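Local structure of putative peptidyl-arginine deiminase family protein (Campylobacter jejuni subsp. jejuni serotype O:2, 6B10) at residues D249-P254 and K295-A300; F273-N278 and K299-H304. The protein probably hydrolyses agmatine to N-carbamoylputrescine and ammonia, a step of polyamine (putrescine) biosynthesis, as an agmatine deiminase of the Porphyromonas-type peptidyl-arginine deiminase family. One frame throughout, in Å; residues are numbered along the deposited sequence.

Contact 1 (D249-P254 and K295-A300)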
# COMPACT_ATOMS: atom_id res chain seq x y z
N ASP A 249 -7.73 -18.51 -5.40
CA ASP A 249 -6.88 -18.68 -6.57
C ASP A 249 -5.57 -17.93 -6.35
O ASP A 249 -5.55 -16.86 -5.72
CB ASP A 249 -7.59 -18.19 -7.83
CG ASP A 249 -8.80 -19.05 -8.22
OD1 ASP A 249 -8.88 -20.21 -7.75
OD2 ASP A 249 -9.65 -18.57 -8.99
N LEU A 250 -4.47 -18.50 -6.82
CA LEU A 250 -3.15 -17.94 -6.60
C LEU A 250 -2.48 -17.56 -7.90
O LEU A 250 -2.57 -18.30 -8.88
CB LEU A 250 -2.26 -18.93 -5.85
CG LEU A 250 -2.77 -19.37 -4.47
CD1 LEU A 250 -1.82 -20.40 -3.88
CD2 LEU A 250 -2.94 -18.19 -3.52
N LEU A 251 -1.83 -16.40 -7.90
CA LEU A 251 -1.07 -15.90 -9.04
C LEU A 251 0.33 -15.58 -8.54
O LEU A 251 0.48 -14.89 -7.53
CB LEU A 251 -1.76 -14.67 -9.64
CG LEU A 251 -1.21 -14.04 -10.92
CD1 LEU A 251 -2.32 -13.39 -11.74
CD2 LEU A 251 -0.13 -13.01 -10.62
N GLU A 252 1.36 -16.08 -9.22
CA GLU A 252 2.73 -15.98 -8.68
C GLU A 252 3.47 -14.77 -9.20
O GLU A 252 3.33 -14.38 -10.37
CB GLU A 252 3.51 -17.26 -8.99
CG GLU A 252 3.00 -18.47 -8.21
CD GLU A 252 3.84 -19.72 -8.43
OE1 GLU A 252 4.77 -19.70 -9.26
OE2 GLU A 252 3.56 -20.73 -7.74
N LEU A 253 4.26 -14.16 -8.32
CA LEU A 253 5.06 -13.00 -8.65
C LEU A 253 6.51 -13.33 -8.35
O LEU A 253 6.99 -13.07 -7.26
CB LEU A 253 4.62 -11.80 -7.81
CG LEU A 253 3.14 -11.41 -7.89
CD1 LEU A 253 2.82 -10.37 -6.82
CD2 LEU A 253 2.79 -10.89 -9.28
N PRO A 254 7.23 -13.93 -9.33
CA PRO A 254 8.62 -14.33 -9.07
C PRO A 254 9.52 -13.14 -8.85
O PRO A 254 9.56 -12.23 -9.67
CB PRO A 254 9.01 -15.07 -10.35
CG PRO A 254 8.08 -14.56 -11.40
CD PRO A 254 6.79 -14.30 -10.68
N LYS A 295 2.34 -9.33 -17.80
CA LYS A 295 1.46 -10.14 -18.65
C LYS A 295 0.52 -10.99 -17.81
O LYS A 295 -0.67 -11.08 -18.10
CB LYS A 295 2.28 -11.04 -19.59
CG LYS A 295 3.06 -10.25 -20.62
CD LYS A 295 3.72 -11.13 -21.66
CE LYS A 295 4.79 -12.01 -21.06
NZ LYS A 295 5.75 -12.48 -22.11
N ARG A 296 1.07 -11.59 -16.75
CA ARG A 296 0.30 -12.44 -15.85
C ARG A 296 -0.82 -11.65 -15.16
O ARG A 296 -1.99 -12.06 -15.20
CB ARG A 296 1.24 -13.07 -14.82
CG ARG A 296 0.77 -14.37 -14.22
CD ARG A 296 1.88 -15.00 -13.38
NE ARG A 296 2.78 -15.83 -14.18
CZ ARG A 296 3.93 -16.35 -13.75
NH1 ARG A 296 4.37 -16.12 -12.51
NH2 ARG A 296 4.64 -17.11 -14.56
N LEU A 297 -0.47 -10.52 -14.55
CA LEU A 297 -1.46 -9.69 -13.87
C LEU A 297 -2.48 -9.11 -14.84
O LEU A 297 -3.67 -9.02 -14.53
CB LEU A 297 -0.77 -8.56 -13.10
CG LEU A 297 -0.02 -8.92 -11.82
CD1 LEU A 297 0.90 -7.79 -11.39
CD2 LEU A 297 -1.00 -9.25 -10.70
N SER A 298 -2.00 -8.71 -16.02
CA SER A 298 -2.84 -8.13 -17.06
C SER A 298 -3.92 -9.10 -17.54
O SER A 298 -5.10 -8.74 -17.63
CB SER A 298 -1.95 -7.69 -18.24
OG SER A 298 -2.71 -7.16 -19.30
N LYS A 299 -3.53 -10.33 -17.83
CA LYS A 299 -4.48 -11.36 -18.24
C LYS A 299 -5.53 -11.63 -17.15
O LYS A 299 -6.71 -11.82 -17.45
CB LYS A 299 -3.76 -12.66 -18.59
CG LYS A 299 -4.50 -13.51 -19.61
CD LYS A 299 -3.65 -14.66 -20.14
CE LYS A 299 -2.31 -14.18 -20.69
NZ LYS A 299 -1.76 -15.08 -21.74
N ALA A 300 -5.09 -11.63 -15.89
CA ALA A 300 -5.96 -11.90 -14.75
C ALA A 300 -6.86 -10.72 -14.38
O ALA A 300 -7.80 -10.88 -13.61
CB ALA A 300 -5.13 -12.31 -13.53
O HOH W 1 6.21 -18.33 -11.21

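Contact 2 (F273-N278 and K299-H304). With PO4 (phosphate ion), chain D.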
# COMPACT_ATOMS: atom_id res chain seq x y z
N PHE A 273 2.46 -3.27 -5.80
CA PHE A 273 1.71 -2.53 -6.81
C PHE A 273 0.62 -1.68 -6.16
O PHE A 273 0.39 -1.77 -4.95
CB PHE A 273 1.12 -3.46 -7.88
CG PHE A 273 0.42 -4.69 -7.35
CD1 PHE A 273 -0.68 -4.59 -6.50
CD2 PHE A 273 0.83 -5.96 -7.75
CE1 PHE A 273 -1.33 -5.73 -6.03
CE2 PHE A 273 0.18 -7.10 -7.29
CZ PHE A 273 -0.90 -6.98 -6.44
N VAL A 274 -0.05 -0.86 -6.96
CA VAL A 274 -1.15 -0.06 -6.45
C VAL A 274 -2.29 0.02 -7.45
O VAL A 274 -2.08 0.34 -8.61
CB VAL A 274 -0.69 1.36 -6.00
CG1 VAL A 274 0.07 2.07 -7.10
CG2 VAL A 274 -1.88 2.19 -5.55
N PHE A 275 -3.50 -0.29 -6.99
CA PHE A 275 -4.69 -0.13 -7.81
C PHE A 275 -5.11 1.34 -7.81
O PHE A 275 -5.06 2.01 -6.77
CB PHE A 275 -5.85 -0.96 -7.29
CG PHE A 275 -5.80 -2.41 -7.69
CD1 PHE A 275 -6.21 -2.80 -8.96
CD2 PHE A 275 -5.41 -3.39 -6.78
CE1 PHE A 275 -6.19 -4.14 -9.32
CE2 PHE A 275 -5.39 -4.73 -7.14
CZ PHE A 275 -5.78 -5.10 -8.41
N ILE A 276 -5.51 1.81 -8.98
CA ILE A 276 -6.14 3.12 -9.16
C ILE A 276 -7.26 2.92 -10.16
O ILE A 276 -7.44 1.83 -10.69
CB ILE A 276 -5.13 4.17 -9.66
CG1 ILE A 276 -4.47 3.71 -10.96
CG2 ILE A 276 -4.08 4.43 -8.58
CD1 ILE A 276 -3.74 4.81 -11.70
N ASN A 277 -8.02 3.98 -10.43
CA ASN A 277 -9.16 3.84 -11.33
C ASN A 277 -8.72 3.34 -12.71
O ASN A 277 -7.91 3.98 -13.38
CB ASN A 277 -9.90 5.16 -11.45
CG ASN A 277 -10.54 5.58 -10.14
OD1 ASN A 277 -10.66 4.77 -9.21
ND2 ASN A 277 -10.93 6.84 -10.05
N ASN A 278 -9.25 2.17 -13.10
CA ASN A 278 -9.00 1.58 -14.41
C ASN A 278 -7.56 1.12 -14.66
O ASN A 278 -7.21 0.78 -15.78
CB ASN A 278 -9.45 2.52 -15.53
CG ASN A 278 -10.91 2.87 -15.45
OD1 ASN A 278 -11.28 4.01 -15.19
ND2 ASN A 278 -11.76 1.87 -15.62
N LYS A 299 -3.53 -10.33 -17.83
CA LYS A 299 -4.48 -11.36 -18.24
C LYS A 299 -5.53 -11.63 -17.15
O LYS A 299 -6.71 -11.82 -17.45
CB LYS A 299 -3.76 -12.66 -18.59
CG LYS A 299 -4.50 -13.51 -19.61
CD LYS A 299 -3.65 -14.66 -20.14
CE LYS A 299 -2.31 -14.18 -20.69
NZ LYS A 299 -1.76 -15.08 -21.74
N ALA A 300 -5.09 -11.63 -15.89
CA ALA A 300 -5.96 -11.90 -14.75
C ALA A 300 -6.86 -10.72 -14.38
O ALA A 300 -7.80 -10.88 -13.61
CB ALA A 300 -5.13 -12.31 -13.53
N LEU A 301 -6.57 -9.54 -14.93
CA LEU A 301 -7.35 -8.34 -14.67
C LEU A 301 -7.82 -7.69 -15.98
O LEU A 301 -7.35 -6.62 -16.35
CB LEU A 301 -6.52 -7.37 -13.84
CG LEU A 301 -6.07 -7.91 -12.48
CD1 LEU A 301 -4.96 -7.04 -11.92
CD2 LEU A 301 -7.24 -7.98 -11.51
N PRO A 302 -8.80 -8.32 -16.66
CA PRO A 302 -9.19 -7.93 -18.02
C PRO A 302 -9.75 -6.52 -18.21
O PRO A 302 -9.89 -6.09 -19.34
CB PRO A 302 -10.27 -8.96 -18.39
CG PRO A 302 -10.14 -10.06 -17.42
CD PRO A 302 -9.65 -9.42 -16.16
N ASN A 303 -10.08 -5.82 -17.12
CA ASN A 303 -10.62 -4.47 -17.20
C ASN A 303 -9.70 -3.42 -16.60
O ASN A 303 -10.13 -2.32 -16.26
CB ASN A 303 -11.99 -4.41 -16.52
CG ASN A 303 -12.98 -5.39 -17.12
OD1 ASN A 303 -13.52 -6.24 -16.43
ND2 ASN A 303 -13.22 -5.27 -18.42
N HIS A 304 -8.42 -3.75 -16.47
CA HIS A 304 -7.42 -2.82 -15.97
C HIS A 304 -6.29 -2.69 -16.98
O HIS A 304 -5.95 -3.64 -17.66
CB HIS A 304 -6.85 -3.31 -14.64
CG HIS A 304 -7.73 -3.02 -13.46
ND1 HIS A 304 -8.76 -3.85 -13.08
CD2 HIS A 304 -7.73 -1.99 -12.59
CE1 HIS A 304 -9.35 -3.35 -12.01
NE2 HIS A 304 -8.75 -2.22 -11.69
P PO4 D . -10.90 -6.66 -13.41
O1 PO4 D . -10.48 -7.69 -12.39
O2 PO4 D . -9.71 -6.19 -14.22
O3 PO4 D . -11.52 -5.50 -12.67
O4 PO4 D . -11.93 -7.24 -14.35
O HOH W 2 -8.82 -0.30 -9.74
O HOH W 3 -9.04 0.24 -18.14

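Contact 1 (D249-P254 and K295-A300)
Leu251 is the knob of this contact in the pentein (alpha/beta-propeller) fold of the deiminase family: it projects from strand 249-254, an outer strand of one three-stranded sheet, into a hollow on helix 289-300, which packs on another. Arg296, Leu297 and Ala300 line the hollow. Chi1 of -175° sets Leu251 CG anti to the backbone N, against Arg296 CG; from there CD1 lies 3.5 Å from Ala300 CB and also touches Arg296 O, while CD2 meets Leu297 CD2 at 3.9 Å, the two leucines crossing at about a right angle. The aliphatic part of Arg296 passes Leu251 in the opposite direction. Deeper in, Leu253 CD2 reaches Leu297 CD1 at 4.2 Å, and Leu297 also rests on Leu280 and Val282 of strand 279-284. The Arg296 chain bends at chi3 (-87°), which turns NE out of line with the extended part, and NH1 packs against Pro254 CD. Glu252 OE2 forms a salt bridge with Lys240, and OE1 is joined to Arg296 NH1 by a water. The direct polar link is Arg296 NH1 to Glu252 O, 2.9 Å long and nearly straight at 162°; the oxygen lies in the guanidinium plane, but NH1 sits above the carbonyl plane.

Contact 2 (F273-N278 and K299-H304)
His304 has a phosphate ion at one edge of its imidazole, a water at another part of the edge and the rim of Phe275 over one face. The phosphate, probably from the crystallisation liquor, takes two bonds on O2: one from His304 ND1, 2.8 Å and almost straight at 171°, and one from the backbone N of Asn303 at 2.9 Å. The type I beta turn from Leu301 to His304, closed by His304 N to Leu301 O, holds the Asn303 N-H near this oxygen, while the His304 side chain brings ND1 to it. A water lies 2.7 Å from His304 NE2 and also beside Ile276 O, between ring and strand. Phe275 makes an edge-to-face (T-shaped) pair with His304, the planes at 69° and the ring centroids 5.3 Å apart; its CE1 lies above the imidazole, offset toward the rim, and its CD1 approaches NE2 to 3.8 Å. The tip of Phe275 also meets that of Leu301, CE1 to CD1 at 4.1 Å. Farther along, Asn278 O packs on His304 CA, and a second water donates to Asn278 O and, weakly, to Asn303 O. The contact joins strand 274-276 to the turn between helix 289-300 and strand 305-310; Ile215 of strand 212-216 packs against Phe275 and Leu301, and Leu280 of strand 279-284 also touches Leu301.

Overall arrangement
Both contacts use helix 289-300: contact 1 takes residues 295-300 near its C-terminal end, and contact 2 that end with the turn beyond, so Lys299 and Ala300 belong to both. Their centres are 11 Å apart, and Phe273, on the first segment of contact 2, touches Leu297 and Leu253 of contact 1. Both are partly buried. Contact 1 joins the helix to a strand of a separate sheet by aliphatic packing, with an arginine at its margin; contact 2 links parts of one three-stranded sheet and its connection. There buried Phe275 and Leu301 form the inner part, while Asn303 and His304 meet water and phosphate. Thus a direct hydrogen bond spans contact 1, whereas waters carry the polar links across contact 2.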